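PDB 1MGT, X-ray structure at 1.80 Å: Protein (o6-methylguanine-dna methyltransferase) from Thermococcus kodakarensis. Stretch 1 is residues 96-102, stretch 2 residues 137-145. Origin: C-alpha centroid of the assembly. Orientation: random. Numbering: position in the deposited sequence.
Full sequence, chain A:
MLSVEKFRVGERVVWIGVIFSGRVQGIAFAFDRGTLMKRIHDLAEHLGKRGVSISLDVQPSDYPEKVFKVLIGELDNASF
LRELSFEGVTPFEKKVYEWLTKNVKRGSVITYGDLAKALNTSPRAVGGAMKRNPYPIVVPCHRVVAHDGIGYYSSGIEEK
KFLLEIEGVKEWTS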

# COMPACT_ATOMS: atom_id res chain seq x y z
N VAL A 96 -9.94 6.88 6.16
CA VAL A 96 -10.11 6.34 4.80
C VAL A 96 -9.43 4.99 4.68
O VAL A 96 -10.02 4.01 4.18
N TYR A 97 -8.16 4.87 5.13
CA TYR A 97 -7.44 3.61 5.02
C TYR A 97 -8.10 2.46 5.74
O TYR A 97 -8.20 1.32 5.28
N GLU A 98 -8.59 2.71 6.96
CA GLU A 98 -9.26 1.66 7.71
C GLU A 98 -10.57 1.24 7.04
O GLU A 98 -10.84 0.04 6.96
N TRP A 99 -11.36 2.21 6.59
CA TRP A 99 -12.66 1.81 5.97
C TRP A 99 -12.42 0.96 4.75
O TRP A 99 -13.05 -0.08 4.51
N LEU A 100 -11.48 1.40 3.91
CA LEU A 100 -11.11 0.68 2.70
C LEU A 100 -10.64 -0.73 3.01
O LEU A 100 -11.03 -1.72 2.36
N THR A 101 -9.77 -0.87 4.02
CA THR A 101 -9.24 -2.16 4.37
C THR A 101 -10.26 -3.12 4.94
O THR A 101 -10.23 -4.32 4.67
N LYS A 102 -11.19 -2.61 5.74
CA LYS A 102 -12.19 -3.48 6.35
C LYS A 102 -13.38 -3.74 5.42
O LYS A 102 -14.04 -4.78 5.58
N ILE A 137 -0.54 -2.36 -0.99
CA ILE A 137 -0.79 -3.76 -0.86
C ILE A 137 -1.70 -4.05 0.33
O ILE A 137 -2.85 -4.49 0.17
N VAL A 138 -1.24 -3.80 1.54
CA VAL A 138 -2.01 -4.07 2.75
C VAL A 138 -3.21 -3.14 2.82
O VAL A 138 -4.29 -3.68 3.13
N VAL A 139 -3.06 -1.86 2.60
CA VAL A 139 -4.24 -0.92 2.57
C VAL A 139 -4.50 -0.98 1.08
O VAL A 139 -3.65 -0.57 0.25
N PRO A 140 -5.58 -1.63 0.66
CA PRO A 140 -5.80 -1.86 -0.75
C PRO A 140 -6.24 -0.78 -1.64
O PRO A 140 -7.32 -0.90 -2.31
N CYS A 141 -5.41 0.26 -1.84
CA CYS A 141 -5.75 1.37 -2.71
C CYS A 141 -5.79 0.96 -4.18
O CYS A 141 -6.38 1.71 -4.98
N HIS A 142 -5.29 -0.21 -4.52
CA HIS A 142 -5.34 -0.68 -5.91
C HIS A 142 -6.80 -1.08 -6.26
O HIS A 142 -7.08 -1.22 -7.45
N ARG A 143 -7.63 -1.27 -5.25
CA ARG A 143 -9.05 -1.64 -5.50
C ARG A 143 -9.90 -0.40 -5.75
O ARG A 143 -11.11 -0.52 -6.00
N VAL A 144 -9.31 0.78 -5.68
CA VAL A 144 -10.08 2.03 -5.92
C VAL A 144 -9.82 2.43 -7.36
O VAL A 144 -8.66 2.70 -7.74
N VAL A 145 -10.86 2.37 -8.19
CA VAL A 145 -10.73 2.68 -9.61
C VAL A 145 -11.59 3.86 -10.06
O VAL A 145 -12.32 4.45 -9.27

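One face of a helix, carried by Tyr97, Leu100 and Thr101, packs against the Val139-Pro140 loop and the start of the following strand in a small, buried, almost wholly apolar contact of 320 Å² with no hydrogen bond across it. The closest CA atoms across the contact are those of Thr101 and Val139, 5.5 Å apart. Leu100 is the centre of the contact: its CA-to-CB bond points toward the second stretch, and it gives up 86 Å², the largest share of any residue. With chi1 t and chi2 p, Leu100 CD1 lies 3.7 Å and Leu100 CD2 4.1 Å from Val144 CG2 (Val144 chi1 t). Leu100 CD2 also lies 3.7 Å from the carbonyl carbon C of Pro140 and 4.1 Å from Val139 CG1. Leu100 CG sits 4.1 Å from Pro140 CG, on a ring with C-gamma endo pucker. Cys141 adds a looser apolar contact, its CB 4.4 Å from Leu100 CD2.

One turn back along the helix, the CA-to-CB bond of Tyr97 (chi1 m) points sideways, and Tyr97 CB meets Val139 CG1 at 3.8 Å. Val139 has chi1 t, and its CG1 touches both Tyr97 and Leu100; Val139 CG2 lies 3.7 Å from Thr101 OG1 and 4.1 Å from Tyr97 CB. Thr101 adopts chi1 m, which turns Thr101 OG1 back to donate a 2.7 Å hydrogen bond to Tyr97 O. Thr101 OG1 therefore has a polar partner within its own helix, although it also packs 3.5 Å from Pro140 CD and 3.6 Å from Val139 CA. The CA-to-CB bonds of Glu98 and Lys102 point away, and neither residue takes part. In the second stretch, the CA-to-CB bond of Arg143 points toward the helix, yet the nearest approach of its side chain is Arg143 CB to Leu100 CD1, 5.2 Å, and its guanidinium finds hydrogen-bonding partners elsewhere in the structure.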

# COMPACT_ATOMS: atom_id res chain seq x y z
CB VAL A 96 -9.58 7.33 3.76
CG1 VAL A 96 -9.49 6.70 2.37
CG2 VAL A 96 -10.40 8.61 3.74
CB TYR A 97 -5.97 3.73 5.53
CG TYR A 97 -5.18 4.79 4.80
CD1 TYR A 97 -5.50 5.23 3.53
CD2 TYR A 97 -4.04 5.37 5.39
CE1 TYR A 97 -4.81 6.20 2.86
CE2 TYR A 97 -3.33 6.36 4.72
CZ TYR A 97 -3.69 6.77 3.47
OH TYR A 97 -2.99 7.76 2.82
CB GLU A 98 -9.55 2.13 9.14
CG GLU A 98 -8.30 2.18 10.01
CD GLU A 98 -8.58 2.66 11.42
OE1 GLU A 98 -7.79 2.30 12.31
OE2 GLU A 98 -9.56 3.40 11.63
CB TRP A 99 -13.47 3.08 5.62
CG TRP A 99 -14.90 2.72 5.26
CD1 TRP A 99 -15.96 2.69 6.13
CD2 TRP A 99 -15.40 2.34 3.98
NE1 TRP A 99 -17.11 2.32 5.45
CE2 TRP A 99 -16.80 2.10 4.14
CE3 TRP A 99 -14.85 2.20 2.72
CZ2 TRP A 99 -17.61 1.71 3.07
CZ3 TRP A 99 -15.65 1.80 1.65
CH2 TRP A 99 -17.03 1.59 1.86
CB LEU A 100 -9.99 1.49 2.00
CG LEU A 100 -9.44 0.91 0.72
CD1 LEU A 100 -10.56 0.88 -0.35
CD2 LEU A 100 -8.26 1.74 0.22
CB THR A 101 -8.07 -1.98 5.40
OG1 THR A 101 -7.10 -1.09 4.77
CG2 THR A 101 -7.39 -3.30 5.65
CB LYS A 102 -12.75 -2.78 7.60
CG LYS A 102 -11.79 -2.86 8.79
CD LYS A 102 -12.39 -2.19 10.03
CE LYS A 102 -11.25 -1.84 11.00
NZ LYS A 102 -11.75 -1.65 12.39
CB ILE A 137 0.41 -4.70 -0.83
CG1 ILE A 137 1.32 -4.47 -2.05
CG2 ILE A 137 -0.03 -6.18 -0.77
CD1 ILE A 137 2.69 -5.13 -1.87
CB VAL A 138 -1.12 -4.06 3.99
CG1 VAL A 138 0.03 -5.08 3.77
CG2 VAL A 138 -0.50 -2.70 4.20
CB VAL A 139 -3.87 0.47 3.08
CG1 VAL A 139 -4.92 1.50 2.67
CG2 VAL A 139 -3.75 0.42 4.61
CB PRO A 140 -6.72 -3.10 -0.71
CG PRO A 140 -7.63 -2.75 0.44
CD PRO A 140 -6.66 -2.21 1.50
CB CYS A 141 -4.82 2.57 -2.46
SG CYS A 141 -3.12 2.19 -2.89
CB HIS A 142 -4.44 -1.87 -6.15
CG HIS A 142 -4.61 -3.01 -5.20
ND1 HIS A 142 -4.13 -2.93 -3.90
CD2 HIS A 142 -5.19 -4.22 -5.30
CE1 HIS A 142 -4.41 -4.05 -3.25
NE2 HIS A 142 -5.06 -4.86 -4.11
CB ARG A 143 -9.59 -2.41 -4.30
CG ARG A 143 -8.87 -3.76 -4.17
CD ARG A 143 -9.44 -4.60 -3.01
NE ARG A 143 -8.44 -5.65 -2.75
CZ ARG A 143 -8.23 -6.24 -1.59
NH1 ARG A 143 -8.93 -5.96 -0.49
NH2 ARG A 143 -7.24 -7.16 -1.52
CB VAL A 144 -9.67 3.12 -4.94
CG1 VAL A 144 -10.49 4.38 -5.18
CG2 VAL A 144 -9.81 2.63 -3.50
CB VAL A 145 -11.16 1.44 -10.45
CG1 VAL A 145 -10.26 0.25 -10.14
CG2 VAL A 145 -12.61 1.04 -10.11